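Tartrate dehydrogenase/decarboxylase (Pseudomonas putida, PDB 3FLK) oxidises tartrate to oxaloglycolate with NAD(+), converts meso-tartrate to D-glycerate and oxidatively decarboxylates D-malate to pyruvate, working as a metal-dependent homodimer. Local coordinates at residues Y70-G76 and P277-P282; D102-R108 and S267-E273. The protein carries 1 engineered substitution. One frame throughout, in Å; residues are numbered along the deposited sequence.

Contact 1 (Y70-G76 and P277-P282); sequences YDAIYFG and PSLFEP. With NAI (1,4-dihydronicotinamide adenine dinucleotide), chain F.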
loop_
_atom_site.group_PDB
_atom_site.type_symbol
_atom_site.label_atom_id
_atom_site.label_comp_id
_atom_site.label_asym_id
_atom_site.label_seq_id
_atom_site.Cartn_x
_atom_site.Cartn_y
_atom_site.Cartn_z
ATOM N N TYR A 70 -11.290 -33.437 5.779
ATOM C CA TYR A 70 -9.998 -33.136 6.392
ATOM C C TYR A 70 -10.112 -32.090 7.493
ATOM O O TYR A 70 -11.013 -31.248 7.475
ATOM C CB TYR A 70 -8.986 -32.703 5.323
ATOM C CG TYR A 70 -8.612 -33.821 4.380
ATOM C CD1 TYR A 70 -7.487 -34.607 4.615
ATOM C CD2 TYR A 70 -9.395 -34.106 3.260
ATOM C CE1 TYR A 70 -7.145 -35.644 3.758
ATOM C CE2 TYR A 70 -9.064 -35.143 2.397
ATOM C CZ TYR A 70 -7.936 -35.906 2.652
ATOM O OH TYR A 70 -7.599 -36.931 1.803
ATOM N N ASP A 71 -9.192 -32.157 8.450
ATOM C CA ASP A 71 -9.192 -31.261 9.604
ATOM C C ASP A 71 -8.638 -29.873 9.275
ATOM O O ASP A 71 -9.054 -28.879 9.872
ATOM C CB ASP A 71 -8.428 -31.897 10.767
ATOM C CG ASP A 71 -9.124 -33.141 11.308
ATOM O OD1 ASP A 71 -10.189 -33.001 11.947
ATOM O OD2 ASP A 71 -8.606 -34.258 11.090
ATOM N N ALA A 72 -7.698 -29.814 8.332
ATOM C CA ALA A 72 -7.172 -28.538 7.841
ATOM C C ALA A 72 -6.489 -28.671 6.483
ATOM O O ALA A 72 -6.160 -29.777 6.044
ATOM C CB ALA A 72 -6.230 -27.904 8.867
ATOM N N ILE A 73 -6.289 -27.532 5.822
ATOM C CA ILE A 73 -5.650 -27.488 4.509
ATOM C C ILE A 73 -4.279 -26.821 4.619
ATOM O O ILE A 73 -4.156 -25.707 5.139
ATOM C CB ILE A 73 -6.521 -26.744 3.460
ATOM C CG1 ILE A 73 -7.938 -27.334 3.410
ATOM C CG2 ILE A 73 -5.865 -26.794 2.077
ATOM C CD1 ILE A 73 -8.959 -26.449 2.709
ATOM N N TYR A 74 -3.260 -27.523 4.133
ATOM C CA TYR A 74 -1.887 -27.029 4.117
ATOM C C TYR A 74 -1.561 -26.709 2.661
ATOM O O TYR A 74 -1.412 -27.612 1.837
ATOM C CB TYR A 74 -0.954 -28.100 4.699
ATOM C CG TYR A 74 0.401 -27.622 5.192
ATOM C CD1 TYR A 74 0.541 -26.427 5.899
ATOM C CD2 TYR A 74 1.544 -28.401 4.986
ATOM C CE1 TYR A 74 1.786 -26.008 6.362
ATOM C CE2 TYR A 74 2.791 -27.986 5.440
ATOM C CZ TYR A 74 2.905 -26.793 6.131
ATOM O OH TYR A 74 4.139 -26.385 6.584
ATOM N N PHE A 75 -1.480 -25.416 2.353
ATOM C CA PHE A 75 -1.492 -24.926 0.971
ATOM C C PHE A 75 -0.202 -24.198 0.600
ATOM O O PHE A 75 0.307 -23.391 1.373
ATOM C CB PHE A 75 -2.710 -24.010 0.761
ATOM C CG PHE A 75 -2.846 -23.466 -0.640
ATOM C CD1 PHE A 75 -3.350 -24.262 -1.669
ATOM C CD2 PHE A 75 -2.497 -22.150 -0.924
ATOM C CE1 PHE A 75 -3.481 -23.756 -2.965
ATOM C CE2 PHE A 75 -2.628 -21.632 -2.214
ATOM C CZ PHE A 75 -3.121 -22.436 -3.235
ATOM N N GLY A 76 0.315 -24.488 -0.592
ATOM C CA GLY A 76 1.537 -23.860 -1.080
ATOM C C GLY A 76 1.266 -22.495 -1.679
ATOM O O GLY A 76 1.306 -21.484 -0.977
ATOM N N PRO A 277 -12.872 -26.687 7.536
ATOM C CA PRO A 277 -11.421 -26.688 7.741
ATOM C C PRO A 277 -10.793 -25.323 7.463
ATOM O O PRO A 277 -11.197 -24.627 6.525
ATOM C CB PRO A 277 -10.917 -27.722 6.726
ATOM C CG PRO A 277 -12.006 -27.850 5.720
ATOM C CD PRO A 277 -13.277 -27.613 6.462
ATOM N N SER A 278 -9.833 -24.940 8.297
ATOM C CA SER A 278 -9.059 -23.729 8.073
ATOM C C SER A 278 -7.900 -24.030 7.121
ATOM O O SER A 278 -7.559 -25.196 6.896
ATOM C CB SER A 278 -8.552 -23.163 9.400
ATOM O OG SER A 278 -9.631 -22.707 10.200
ATOM N N LEU A 279 -7.309 -22.979 6.559
ATOM C CA LEU A 279 -6.251 -23.124 5.567
ATOM C C LEU A 279 -4.987 -22.390 5.998
ATOM O O LEU A 279 -5.036 -21.240 6.439
ATOM C CB LEU A 279 -6.727 -22.633 4.195
ATOM C CG LEU A 279 -5.787 -22.801 2.995
ATOM C CD1 LEU A 279 -6.583 -23.065 1.736
ATOM C CD2 LEU A 279 -4.890 -21.584 2.814
ATOM N N PHE A 280 -3.853 -23.068 5.859
ATOM C CA PHE A 280 -2.576 -22.522 6.291
ATOM C C PHE A 280 -1.594 -22.508 5.124
ATOM O O PHE A 280 -1.390 -23.521 4.452
ATOM C CB PHE A 280 -2.046 -23.296 7.505
ATOM C CG PHE A 280 -2.985 -23.264 8.688
ATOM C CD1 PHE A 280 -2.826 -22.316 9.693
ATOM C CD2 PHE A 280 -4.050 -24.160 8.777
ATOM C CE1 PHE A 280 -3.706 -22.272 10.779
ATOM C CE2 PHE A 280 -4.932 -24.123 9.853
ATOM C CZ PHE A 280 -4.758 -23.179 10.855
ATOM N N GLU A 281 -1.015 -21.334 4.884
ATOM C CA GLU A 281 -0.220 -21.068 3.692
ATOM C C GLU A 281 0.769 -19.935 3.956
ATOM O O GLU A 281 0.560 -19.127 4.866
ATOM C CB GLU A 281 -1.134 -20.682 2.516
ATOM C CG GLU A 281 -1.889 -19.368 2.729
ATOM C CD GLU A 281 -2.561 -18.820 1.483
ATOM O OE1 GLU A 281 -2.123 -19.123 0.353
ATOM O OE2 GLU A 281 -3.540 -18.063 1.642
ATOM N N PRO A 282 1.858 -19.870 3.170
ATOM C CA PRO A 282 2.678 -18.665 3.213
ATOM C C PRO A 282 1.948 -17.447 2.646
ATOM O O PRO A 282 0.994 -17.593 1.874
ATOM C CB PRO A 282 3.875 -19.018 2.329
ATOM C CG PRO A 282 3.438 -20.150 1.487
ATOM C CD PRO A 282 2.404 -20.892 2.258
HETATM P PA NAI F . 5.291 -13.725 -5.308
HETATM O O1A NAI F . 5.088 -13.699 -3.841
HETATM O O2A NAI F . 5.129 -15.079 -5.869
HETATM O O5B NAI F . 6.763 -13.192 -5.642
HETATM C C5B NAI F . 7.165 -11.861 -5.410
HETATM C C4B NAI F . 8.683 -11.785 -5.288
HETATM O O4B NAI F . 9.092 -12.338 -4.051
HETATM C C3B NAI F . 9.388 -12.567 -6.388
HETATM O O3B NAI F . 10.506 -11.826 -6.814
HETATM C C2B NAI F . 9.817 -13.850 -5.704
HETATM O O2B NAI F . 11.018 -14.364 -6.233
HETATM C C1B NAI F . 9.955 -13.446 -4.246
HETATM N N9A NAI F . 9.587 -14.553 -3.347
HETATM C C8A NAI F . 8.322 -15.006 -3.067
HETATM N N7A NAI F . 8.424 -16.033 -2.196
HETATM C C5A NAI F . 9.724 -16.244 -1.916
HETATM C C6A NAI F . 10.374 -17.161 -1.095
HETATM N N6A NAI F . 9.675 -18.048 -0.390
HETATM N N1A NAI F . 11.751 -17.133 -1.011
HETATM C C2A NAI F . 12.480 -16.211 -1.731
HETATM N N3A NAI F . 11.823 -15.302 -2.538
HETATM C C4A NAI F . 10.471 -15.321 -2.634
HETATM O O3 NAI F . 4.250 -12.658 -5.940
HETATM P PN NAI F . 4.108 -12.191 -7.478
HETATM O O1N NAI F . 5.399 -12.299 -8.191
HETATM O O2N NAI F . 3.452 -10.863 -7.438
HETATM O O5D NAI F . 3.063 -13.241 -8.088
HETATM C C5D NAI F . 3.472 -14.467 -8.660
HETATM C C4D NAI F . 2.270 -15.400 -8.809
HETATM O O4D NAI F . 1.833 -15.834 -7.535
HETATM C C3D NAI F . 1.067 -14.742 -9.472
HETATM O O3D NAI F . 0.477 -15.699 -10.317
HETATM C C2D NAI F . 0.130 -14.424 -8.320
HETATM O O2D NAI F . -1.223 -14.430 -8.709
HETATM C C1D NAI F . 0.453 -15.556 -7.355
HETATM N N1N NAI F . 0.185 -15.281 -5.930
HETATM C C2N NAI F . -0.519 -16.224 -5.234
HETATM C C3N NAI F . -0.790 -16.051 -3.881
HETATM C C7N NAI F . -1.320 -17.213 -3.090
HETATM O O7N NAI F . -1.445 -18.476 -3.707
HETATM N N7N NAI F . -1.666 -17.031 -1.817
HETATM C C4N NAI F . -0.331 -14.901 -3.239
HETATM C C5N NAI F . 0.391 -13.944 -3.953
HETATM C C6N NAI F . 0.648 -14.146 -5.308
HETATM O O HOH W 1 -8.802 -26.317 10.719
#

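Contact 2 (D102-R108 and S267-E273); sequences DQYVNIR and SANLNPE. With OXL (oxalate ion), chain G.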
loop_
_atom_site.group_PDB
_atom_site.type_symbol
_atom_site.label_atom_id
_atom_site.label_comp_id
_atom_site.label_asym_id
_atom_site.label_seq_id
_atom_site.Cartn_x
_atom_site.Cartn_y
_atom_site.Cartn_z
ATOM N N ASP A 102 -15.722 -20.145 4.573
ATOM C CA ASP A 102 -15.909 -18.986 5.456
ATOM C C ASP A 102 -14.715 -18.743 6.388
ATOM O O ASP A 102 -14.868 -18.602 7.609
ATOM C CB ASP A 102 -17.218 -19.107 6.246
ATOM C CG ASP A 102 -17.813 -17.752 6.602
ATOM O OD1 ASP A 102 -17.721 -16.810 5.781
ATOM O OD2 ASP A 102 -18.380 -17.633 7.707
ATOM N N GLN A 103 -13.529 -18.699 5.787
ATOM C CA GLN A 103 -12.289 -18.460 6.511
ATOM C C GLN A 103 -12.064 -16.954 6.626
ATOM O O GLN A 103 -11.124 -16.413 6.044
ATOM C CB GLN A 103 -11.118 -19.149 5.790
ATOM C CG GLN A 103 -11.251 -20.672 5.712
ATOM C CD GLN A 103 -10.293 -21.331 4.721
ATOM O OE1 GLN A 103 -9.628 -20.663 3.925
ATOM N NE2 GLN A 103 -10.234 -22.659 4.763
ATOM N N TYR A 104 -12.931 -16.282 7.384
ATOM C CA TYR A 104 -13.002 -14.813 7.352
ATOM C C TYR A 104 -11.834 -14.074 8.013
ATOM O O TYR A 104 -11.606 -12.896 7.728
ATOM C CB TYR A 104 -14.361 -14.302 7.857
ATOM C CG TYR A 104 -14.673 -14.588 9.311
ATOM C CD1 TYR A 104 -14.287 -13.698 10.311
ATOM C CD2 TYR A 104 -15.383 -15.729 9.683
ATOM C CE1 TYR A 104 -14.578 -13.947 11.650
ATOM C CE2 TYR A 104 -15.684 -15.985 11.023
ATOM C CZ TYR A 104 -15.274 -15.089 11.996
ATOM O OH TYR A 104 -15.559 -15.325 13.323
ATOM N N VAL A 105 -11.105 -14.758 8.891
ATOM C CA VAL A 105 -9.944 -14.161 9.549
ATOM C C VAL A 105 -8.653 -14.633 8.888
ATOM O O VAL A 105 -8.346 -15.826 8.891
ATOM C CB VAL A 105 -9.867 -14.495 11.062
ATOM C CG1 VAL A 105 -8.886 -13.565 11.743
ATOM C CG2 VAL A 105 -11.220 -14.378 11.725
ATOM N N ASN A 106 -7.903 -13.688 8.332
ATOM C CA ASN A 106 -6.582 -13.979 7.782
ATOM C C ASN A 106 -5.514 -13.374 8.690
ATOM O O ASN A 106 -5.288 -12.163 8.675
ATOM C CB ASN A 106 -6.458 -13.457 6.345
ATOM C CG ASN A 106 -5.317 -14.112 5.572
ATOM O OD1 ASN A 106 -4.367 -14.632 6.152
ATOM N ND2 ASN A 106 -5.418 -14.092 4.251
ATOM N N ILE A 107 -4.882 -14.230 9.491
ATOM C CA ILE A 107 -3.883 -13.816 10.478
ATOM C C ILE A 107 -2.478 -13.927 9.899
ATOM O O ILE A 107 -2.059 -15.007 9.480
ATOM C CB ILE A 107 -3.971 -14.674 11.777
ATOM C CG1 ILE A 107 -5.334 -14.508 12.458
ATOM C CG2 ILE A 107 -2.837 -14.329 12.745
ATOM C CD1 ILE A 107 -5.557 -13.138 13.107
ATOM N N ARG A 108 -1.753 -12.811 9.901
ATOM C CA ARG A 108 -0.419 -12.748 9.306
ATOM C C ARG A 108 0.565 -12.001 10.220
ATOM O O ARG A 108 0.624 -10.767 10.196
ATOM C CB ARG A 108 -0.493 -12.103 7.910
ATOM C CG ARG A 108 -1.283 -12.929 6.899
ATOM C CD ARG A 108 -1.526 -12.200 5.579
ATOM N NE ARG A 108 -2.015 -13.120 4.552
ATOM C CZ ARG A 108 -1.968 -12.891 3.239
ATOM N NH1 ARG A 108 -1.453 -11.765 2.765
ATOM N NH2 ARG A 108 -2.434 -13.802 2.395
ATOM N N SER A 267 0.694 -17.331 7.028
ATOM C CA SER A 267 -0.693 -16.891 7.134
ATOM C C SER A 267 -1.642 -18.013 7.537
ATOM O O SER A 267 -1.526 -19.152 7.066
ATOM C CB SER A 267 -1.164 -16.223 5.844
ATOM O OG SER A 267 -1.560 -17.174 4.883
ATOM N N ALA A 268 -2.569 -17.673 8.425
ATOM C CA ALA A 268 -3.614 -18.583 8.859
ATOM C C ALA A 268 -4.964 -18.054 8.377
ATOM O O ALA A 268 -5.391 -16.972 8.787
ATOM C CB ALA A 268 -3.596 -18.711 10.376
ATOM N N ASN A 269 -5.606 -18.807 7.486
ATOM C CA ASN A 269 -6.948 -18.489 7.001
ATOM C C ASN A 269 -7.955 -19.259 7.842
ATOM O O ASN A 269 -8.268 -20.417 7.556
ATOM C CB ASN A 269 -7.107 -18.848 5.519
ATOM C CG ASN A 269 -6.181 -18.054 4.613
ATOM O OD1 ASN A 269 -6.629 -17.198 3.854
ATOM N ND2 ASN A 269 -4.885 -18.347 4.676
ATOM N N LEU A 270 -8.451 -18.605 8.886
ATOM C CA LEU A 270 -9.212 -19.279 9.928
ATOM C C LEU A 270 -10.718 -19.148 9.782
ATOM O O LEU A 270 -11.245 -18.058 9.531
ATOM C CB LEU A 270 -8.801 -18.768 11.315
ATOM C CG LEU A 270 -7.347 -18.884 11.784
ATOM C CD1 LEU A 270 -7.231 -18.363 13.205
ATOM C CD2 LEU A 270 -6.823 -20.318 11.694
ATOM N N ASN A 271 -11.392 -20.282 9.939
ATOM C CA ASN A 271 -12.809 -20.325 10.255
ATOM C C ASN A 271 -12.898 -20.625 11.758
ATOM O O ASN A 271 -12.887 -21.791 12.154
ATOM C CB ASN A 271 -13.513 -21.400 9.418
ATOM C CG ASN A 271 -14.989 -21.553 9.768
ATOM O OD1 ASN A 271 -15.417 -22.605 10.241
ATOM N ND2 ASN A 271 -15.770 -20.503 9.538
ATOM N N PRO A 272 -12.958 -19.571 12.599
ATOM C CA PRO A 272 -12.824 -19.696 14.058
ATOM C C PRO A 272 -13.886 -20.580 14.716
ATOM O O PRO A 272 -13.614 -21.205 15.743
ATOM C CB PRO A 272 -12.962 -18.251 14.552
ATOM C CG PRO A 272 -12.661 -17.407 13.368
ATOM C CD PRO A 272 -13.177 -18.170 12.199
ATOM N N GLU A 273 -15.074 -20.632 14.119
ATOM C CA GLU A 273 -16.179 -21.446 14.631
ATOM C C GLU A 273 -15.961 -22.934 14.355
ATOM O O GLU A 273 -16.668 -23.784 14.901
ATOM C CB GLU A 273 -17.514 -20.989 14.030
ATOM C CG GLU A 273 -17.944 -19.574 14.430
ATOM C CD GLU A 273 -17.188 -18.480 13.683
ATOM O OE1 GLU A 273 -16.717 -18.735 12.552
ATOM O OE2 GLU A 273 -17.066 -17.362 14.230
HETATM C C1 OXL G . -2.649 -12.167 -2.306
HETATM C C2 OXL G . -2.720 -12.584 -0.903
HETATM O O1 OXL G . -1.670 -11.477 -2.681
HETATM O O2 OXL G . -3.698 -13.256 -0.507
HETATM O O3 OXL G . -3.566 -12.495 -3.092
HETATM O O4 OXL G . -1.793 -12.247 -0.130
HETATM O O HOH W 2 -18.756 -20.510 9.579
HETATM O O HOH W 3 -3.154 -16.181 3.256
#

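Contact 1 (Y70-G76 and P277-P282)
Two parallel strands, 72-76 and 278-282, pair here inside the large mixed sheet of the subunit. Their axes approach to 4.7 Å with 22° between their directions, and three backbone hydrogen bonds zip them together: Ile73 N to Ser278 O (2.9 Å), Phe280 N to Ile73 O (2.8 Å) and Phe75 N to Phe280 O (2.8 Å). That ladder sets Ile73 opposite Leu279 and Tyr74 opposite Phe280. At the start of the pairing, water 1 bridges Asp71 O (2.7 Å) and Ser278 N (3.0 Å), whose direct separation of 4.3 Å is too long for a bond.

On one face, Ile73 CG2 meets Leu279 CD1 at 3.8 Å and Leu279 CD2 reaches Phe75 CB at 3.9 Å; Leu279 also packs on helix 94-100. On the other, Ala72 CB touches the ring edge of Phe280 (CE2, 4.1 Å), and helix 299-313 covers both through Met308.

The C-terminal ends of the strands reach the cofactor. The carboxamide nitrogen N7N of NADH donates to Glu281 OE1 (3.0 Å), an atom that also lies 3.3 Å from Phe75 CD2 at the ring edge, while Glu281 OE2 forms a salt bridge with Arg98. Phe75 CE2 lies 3.7 Å from NAI O7N. This parallel pair, with helices 94-100 and 299-313 packed on it, is part of the alpha/beta sheet of this isocitrate/isopropylmalate dehydrogenase family member, and its C-terminal ends help form the nicotinamide end of the NADH pocket.

Contact 2 (D102-R108 and S267-E273)
Asn269, Gln103 and Leu270 lose the most surface where strand 105-108 runs antiparallel to strand 267-270 (164° between directions, axes 4.6 Å apart). Leu270 N donates to Val105 O at 2.8 Å, whereas Val105 N to Leu270 O is weak at 3.4 Å. Tyr104 and Val105 both face Leu270, a classic beta bulge. Beyond it the ladder is regular, with Ile107 N to Ala268 O and Ala268 N to Ile107 O both 2.9 Å.

Gln103 centres an inverse gamma turn, just after Asp102 closes the preceding helix in a Schellman motif. Its OE1 lies 3.5 Å from Asn269 CB, and its NE2 bonds to Pro277 O. Asn271 ND2 donates to Asp102 O (2.9 Å), and Tyr104 OH donates to Glu273 OE2 (2.7 Å).

Asn269 forms a non-hydrogen-bonded pair with Asn106, and Asn136 ties both: its ND2 and Arg98 NE bond to Asn269 OD1, its OD1 to Asn106 ND2. Water 3 accepts from Asn269 ND2 (3.1 Å), Asn106 ND2 (3.2 Å) and Arg108 NH2 (2.6 Å) and is hydrogen-bonded to Ser267 OG (2.5 Å), itself bonded to Glu281 O. In the active site, Arg108 NH1 and NH2 each donate to oxalate O4 at 3.0 Å, and NH1 also hydrogen-bonds to Ser252 OG.

Val105, Ile107 and Leu270 pack against Tyr174 of helix 165-181, and strands 129-135 and 278-282 flank the pair in the sheet.

In the fold
Centred 10 Å apart, contacts 1 and 2 are successive parts of one mixed sheet, with strand order 72-77, 278-282, 266-270, 105-111. Strands 266-270 and 278-282 are consecutive in the chain and adjacent in the sheet; Leu279 O lies 2.7 Å from Asn269 N, a probable hydrogen bond joining the contacts. Along the sequence 70-76 comes first, then 102-108, 267-273 and 277-282, so contact 2 falls wholly within the span between the segments of contact 1. The sheet changes from parallel to antiparallel at the shared boundary. Glu281 in contact 1 binds NADH and Arg108 in contact 2 binds oxalate, so this continuous sheet contributes to both cofactor and oxalate sites.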